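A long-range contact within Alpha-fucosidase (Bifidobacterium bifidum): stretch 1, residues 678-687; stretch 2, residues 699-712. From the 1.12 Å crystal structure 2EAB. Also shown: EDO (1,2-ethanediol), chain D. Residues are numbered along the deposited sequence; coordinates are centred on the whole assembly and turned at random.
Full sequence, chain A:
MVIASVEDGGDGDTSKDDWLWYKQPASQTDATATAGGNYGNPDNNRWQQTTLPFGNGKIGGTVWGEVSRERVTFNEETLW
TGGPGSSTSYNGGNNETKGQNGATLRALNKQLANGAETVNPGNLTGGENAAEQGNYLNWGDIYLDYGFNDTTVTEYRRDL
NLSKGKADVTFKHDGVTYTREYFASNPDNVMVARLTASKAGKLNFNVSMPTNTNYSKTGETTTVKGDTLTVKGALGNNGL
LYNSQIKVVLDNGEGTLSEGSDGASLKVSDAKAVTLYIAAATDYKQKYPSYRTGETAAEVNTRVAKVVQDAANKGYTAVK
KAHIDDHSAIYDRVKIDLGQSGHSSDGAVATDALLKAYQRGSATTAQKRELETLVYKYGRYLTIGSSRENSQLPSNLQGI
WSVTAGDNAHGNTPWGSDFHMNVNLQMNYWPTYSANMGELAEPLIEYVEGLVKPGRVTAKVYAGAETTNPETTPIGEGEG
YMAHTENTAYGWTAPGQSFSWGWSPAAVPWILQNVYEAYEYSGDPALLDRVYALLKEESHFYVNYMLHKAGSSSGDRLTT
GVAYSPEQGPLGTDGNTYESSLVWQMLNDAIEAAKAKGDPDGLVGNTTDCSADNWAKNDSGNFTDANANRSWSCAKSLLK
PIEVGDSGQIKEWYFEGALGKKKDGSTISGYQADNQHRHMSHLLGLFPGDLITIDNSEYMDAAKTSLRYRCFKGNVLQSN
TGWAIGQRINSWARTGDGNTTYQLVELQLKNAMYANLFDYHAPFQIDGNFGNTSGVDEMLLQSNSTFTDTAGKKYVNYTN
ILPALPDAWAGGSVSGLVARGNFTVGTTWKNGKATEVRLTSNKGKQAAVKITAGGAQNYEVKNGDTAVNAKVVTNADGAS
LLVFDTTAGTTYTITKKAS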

# COMPACT_ATOMS: atom_id res chain seq x y z
N ARG A 678 -6.62 -17.35 -9.58
CA ARG A 678 -6.47 -15.90 -9.41
C ARG A 678 -5.17 -15.50 -8.70
O ARG A 678 -4.53 -14.52 -9.08
CB ARG A 678 -7.68 -15.32 -8.68
CG ARG A 678 -7.70 -13.81 -8.65
CD ARG A 678 -9.06 -13.31 -8.22
NE ARG A 678 -9.16 -11.86 -8.29
CZ ARG A 678 -9.48 -11.08 -7.27
NH1 ARG A 678 -9.75 -11.60 -6.08
NH2 ARG A 678 -9.55 -9.77 -7.44
N HIS A 679 -4.79 -16.25 -7.67
CA HIS A 679 -3.53 -16.02 -6.98
C HIS A 679 -2.37 -16.59 -7.80
O HIS A 679 -2.54 -17.55 -8.54
CB HIS A 679 -3.53 -16.70 -5.62
CG HIS A 679 -4.37 -16.02 -4.59
ND1 HIS A 679 -5.75 -16.11 -4.56
CD2 HIS A 679 -4.02 -15.26 -3.52
CE1 HIS A 679 -6.20 -15.42 -3.53
NE2 HIS A 679 -5.18 -14.89 -2.89
N MET A 680 -1.19 -15.99 -7.62
CA MET A 680 0.06 -16.50 -8.18
C MET A 680 1.09 -16.45 -7.06
O MET A 680 2.10 -15.74 -7.15
CB MET A 680 0.51 -15.65 -9.38
CG MET A 680 -0.58 -15.37 -10.40
SD MET A 680 -0.00 -14.57 -11.90
CE MET A 680 0.77 -13.09 -11.23
N SER A 681 0.82 -17.19 -6.00
CA SER A 681 1.60 -17.08 -4.77
C SER A 681 3.05 -17.54 -4.92
O SER A 681 3.92 -17.12 -4.17
CB SER A 681 0.92 -17.85 -3.63
OG SER A 681 -0.36 -17.31 -3.37
N HIS A 682 3.29 -18.38 -5.92
CA HIS A 682 4.62 -18.90 -6.18
C HIS A 682 5.49 -17.99 -7.05
O HIS A 682 6.64 -18.34 -7.35
CB HIS A 682 4.51 -20.29 -6.82
CG HIS A 682 3.81 -20.29 -8.14
ND1 HIS A 682 2.61 -19.66 -8.35
CD2 HIS A 682 4.14 -20.88 -9.31
CE1 HIS A 682 2.23 -19.84 -9.60
NE2 HIS A 682 3.14 -20.58 -10.21
N LEU A 683 4.97 -16.83 -7.43
CA LEU A 683 5.73 -15.91 -8.28
C LEU A 683 6.23 -14.66 -7.56
O LEU A 683 6.70 -13.72 -8.20
CB LEU A 683 4.94 -15.55 -9.54
CG LEU A 683 4.60 -16.72 -10.47
CD1 LEU A 683 3.86 -16.22 -11.68
CD2 LEU A 683 5.85 -17.51 -10.89
N LEU A 684 6.18 -14.66 -6.23
CA LEU A 684 6.66 -13.51 -5.46
C LEU A 684 8.16 -13.27 -5.61
O LEU A 684 8.63 -12.16 -5.36
CB LEU A 684 6.26 -13.63 -3.99
CG LEU A 684 4.75 -13.76 -3.74
CD1 LEU A 684 4.48 -13.76 -2.24
CD2 LEU A 684 3.94 -12.67 -4.44
N GLY A 685 8.89 -14.30 -6.02
CA GLY A 685 10.31 -14.17 -6.33
C GLY A 685 10.60 -13.38 -7.59
O GLY A 685 11.71 -12.85 -7.76
N LEU A 686 9.61 -13.33 -8.49
CA LEU A 686 9.64 -12.51 -9.71
C LEU A 686 9.26 -11.06 -9.40
O LEU A 686 9.91 -10.12 -9.87
CB LEU A 686 8.70 -13.09 -10.77
CG LEU A 686 8.37 -12.18 -11.96
CD1 LEU A 686 9.57 -12.00 -12.86
CD2 LEU A 686 7.20 -12.74 -12.75
N PHE A 687 8.18 -10.89 -8.65
CA PHE A 687 7.80 -9.59 -8.13
C PHE A 687 7.14 -9.79 -6.77
O PHE A 687 6.18 -10.55 -6.66
CB PHE A 687 6.84 -8.82 -9.05
CG PHE A 687 6.57 -7.45 -8.53
CD1 PHE A 687 7.39 -6.38 -8.90
CD2 PHE A 687 5.59 -7.24 -7.57
CE1 PHE A 687 7.19 -5.12 -8.36
CE2 PHE A 687 5.40 -5.99 -7.02
CZ PHE A 687 6.20 -4.93 -7.41
C1 EDO D . 0.04 -14.05 -2.10
O1 EDO D . -0.86 -14.59 -3.19
C2 EDO D . -0.59 -14.58 -0.74
O2 EDO D . -1.89 -13.88 -0.52
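Stretch 2 699-712: YMDAAKTSLRYRCF

The guanidinium of R710, near the C-terminal end of a helix, closes on one backbone carbonyl of the loop: R710 NE donates to H679 O at 2.8 Å and R710 NH2 donates to the same oxygen at 3.0 Å, so that H679 O lies at the guanidinium edge, near its plane. H682 CE1 lies over one face of the group, 3.4 Å from R710 NH2. Water 1 extends this link, accepting from S681 N at 2.9 Å and, weakly, from R710 NH2 at 3.1 Å.

Stretch 2 continues a helix that begins earlier in the chain and runs to C711, with the regular bonds running from A703 N to Y699 O (2.9 Å) through C711 N to L707 O (2.9 Å); F712 leaves helical phi/psi. Stretch 1 is largely loop or turn, tightened where L683 N bonds to M680 O (3.1 Å) and L686 N to L683 O (3.0 Å). The two backbones come closest at L683 and A703, CA to CA 7.2 Å. Contacts run in opposite order along the two sequences: L686 meets the stretch from M700 to L707, M680 the stretch from L707 to C711.

L686 reaches M700 (CD1 to CE, 3.5 Å), A703 (CD2 to CB, 4.2 Å) and L707 (CD2 to CD1, 3.8 Å). The CA-to-CB bond of L707 points sideways to the loop, but the end of the side chain comes nearer, where its CD2 packs on L683 CD1 at 3.7 Å and on M680 CE at 3.6 Å. M680 also lies along the aliphatic part of R710, CG to CG at 3.7 Å, and brings SD to 4.3 Å from C711 SG.

Beside this apolar seam, water 2 joins H682 NE2 (2.9 Å) to S706 OG (2.7 Å), bridging two side chains whose NE2 and OG are themselves 4.1 Å apart.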

# COMPACT_ATOMS: atom_id res chain seq x y z
N TYR A 699 15.17 -19.12 -15.24
CA TYR A 699 14.08 -18.82 -14.31
C TYR A 699 13.04 -17.89 -14.93
O TYR A 699 11.84 -18.11 -14.77
CB TYR A 699 14.63 -18.20 -13.03
CG TYR A 699 15.26 -19.17 -12.04
CD1 TYR A 699 15.51 -20.50 -12.38
CD2 TYR A 699 15.61 -18.74 -10.76
CE1 TYR A 699 16.09 -21.38 -11.46
CE2 TYR A 699 16.19 -19.61 -9.84
CZ TYR A 699 16.43 -20.92 -10.20
OH TYR A 699 16.99 -21.78 -9.28
N MET A 700 13.49 -16.85 -15.64
CA MET A 700 12.56 -15.91 -16.26
C MET A 700 11.67 -16.56 -17.32
O MET A 700 10.47 -16.29 -17.38
CB MET A 700 13.29 -14.68 -16.83
CG MET A 700 12.34 -13.60 -17.36
SD MET A 700 11.16 -13.00 -16.12
CE MET A 700 12.24 -11.97 -15.14
N ASP A 701 12.25 -17.42 -18.16
CA ASP A 701 11.46 -18.14 -19.16
C ASP A 701 10.37 -18.97 -18.49
O ASP A 701 9.23 -19.02 -18.97
CB ASP A 701 12.34 -19.05 -20.02
CG ASP A 701 13.21 -18.28 -21.00
OD1 ASP A 701 13.02 -17.05 -21.18
OD2 ASP A 701 14.10 -18.91 -21.61
N ALA A 702 10.72 -19.61 -17.39
CA ALA A 702 9.78 -20.42 -16.62
C ALA A 702 8.69 -19.56 -15.97
O ALA A 702 7.51 -19.94 -15.95
CB ALA A 702 10.50 -21.24 -15.58
N ALA A 703 9.08 -18.39 -15.46
CA ALA A 703 8.12 -17.47 -14.87
C ALA A 703 7.14 -16.93 -15.91
O ALA A 703 5.94 -16.82 -15.65
CB ALA A 703 8.83 -16.33 -14.15
N LYS A 704 7.66 -16.62 -17.10
CA LYS A 704 6.81 -16.19 -18.20
C LYS A 704 5.80 -17.29 -18.58
O LYS A 704 4.63 -16.99 -18.84
CB LYS A 704 7.65 -15.77 -19.41
CG LYS A 704 8.41 -14.46 -19.26
CD LYS A 704 9.26 -14.23 -20.50
CE LYS A 704 10.16 -13.01 -20.42
NZ LYS A 704 11.00 -12.89 -21.65
N THR A 705 6.26 -18.54 -18.60
CA THR A 705 5.38 -19.67 -18.87
C THR A 705 4.28 -19.77 -17.80
O THR A 705 3.10 -19.91 -18.12
CB THR A 705 6.19 -20.97 -18.96
OG1 THR A 705 7.04 -20.89 -20.11
CG2 THR A 705 5.28 -22.19 -19.11
N SER A 706 4.68 -19.67 -16.53
CA SER A 706 3.72 -19.66 -15.43
C SER A 706 2.70 -18.54 -15.56
O SER A 706 1.50 -18.76 -15.37
CB SER A 706 4.45 -19.55 -14.09
OG SER A 706 5.13 -20.75 -13.78
N LEU A 707 3.17 -17.33 -15.87
CA LEU A 707 2.30 -16.18 -16.07
C LEU A 707 1.32 -16.38 -17.21
O LEU A 707 0.15 -16.03 -17.09
CB LEU A 707 3.11 -14.91 -16.32
CG LEU A 707 3.82 -14.28 -15.12
CD1 LEU A 707 4.79 -13.23 -15.61
CD2 LEU A 707 2.83 -13.68 -14.14
N ARG A 708 1.79 -16.95 -18.32
CA ARG A 708 0.93 -17.16 -19.48
C ARG A 708 -0.23 -18.09 -19.15
O ARG A 708 -1.38 -17.79 -19.48
CB ARG A 708 1.71 -17.69 -20.69
CG ARG A 708 2.59 -16.63 -21.37
CD ARG A 708 3.06 -17.07 -22.75
NE ARG A 708 3.69 -18.39 -22.74
CZ ARG A 708 4.98 -18.62 -22.50
NH1 ARG A 708 5.81 -17.62 -22.24
NH2 ARG A 708 5.44 -19.87 -22.51
N TYR A 709 0.05 -19.20 -18.47
CA TYR A 709 -1.01 -20.11 -18.05
C TYR A 709 -2.01 -19.43 -17.12
O TYR A 709 -3.22 -19.63 -17.24
CB TYR A 709 -0.44 -21.35 -17.38
CG TYR A 709 0.08 -22.41 -18.32
CD1 TYR A 709 -0.80 -23.15 -19.13
CD2 TYR A 709 1.44 -22.71 -18.38
CE1 TYR A 709 -0.32 -24.14 -19.99
CE2 TYR A 709 1.92 -23.70 -19.24
CZ TYR A 709 1.04 -24.41 -20.04
OH TYR A 709 1.51 -25.39 -20.89
N ARG A 710 -1.51 -18.61 -16.19
CA ARG A 710 -2.40 -17.95 -15.24
C ARG A 710 -3.24 -16.82 -15.84
O ARG A 710 -4.36 -16.59 -15.40
CB ARG A 710 -1.62 -17.42 -14.04
CG ARG A 710 -2.34 -17.60 -12.71
CD ARG A 710 -2.33 -19.06 -12.25
NE ARG A 710 -2.03 -19.17 -10.82
CZ ARG A 710 -1.32 -20.16 -10.28
NH1 ARG A 710 -0.83 -21.14 -11.03
NH2 ARG A 710 -1.09 -20.14 -8.97
N CYS A 711 -2.69 -16.13 -16.84
CA CYS A 711 -3.24 -14.84 -17.28
C CYS A 711 -4.02 -14.87 -18.59
O CYS A 711 -4.67 -13.89 -18.95
CB CYS A 711 -2.12 -13.80 -17.38
SG CYS A 711 -1.38 -13.37 -15.80
N PHE A 712 -3.93 -15.99 -19.31
CA PHE A 712 -4.56 -16.15 -20.61
C PHE A 712 -5.61 -17.26 -20.61
O PHE A 712 -5.46 -18.27 -19.93
CB PHE A 712 -3.51 -16.46 -21.68
CG PHE A 712 -2.66 -15.28 -22.08
CD1 PHE A 712 -2.94 -14.59 -23.26
CD2 PHE A 712 -1.59 -14.87 -21.30
CE1 PHE A 712 -2.16 -13.49 -23.64
CE2 PHE A 712 -0.80 -13.78 -21.67
CZ PHE A 712 -1.09 -13.09 -22.85
O HOH W 1 -1.27 -19.27 -6.03
O HOH W 2 3.01 -22.05 -12.69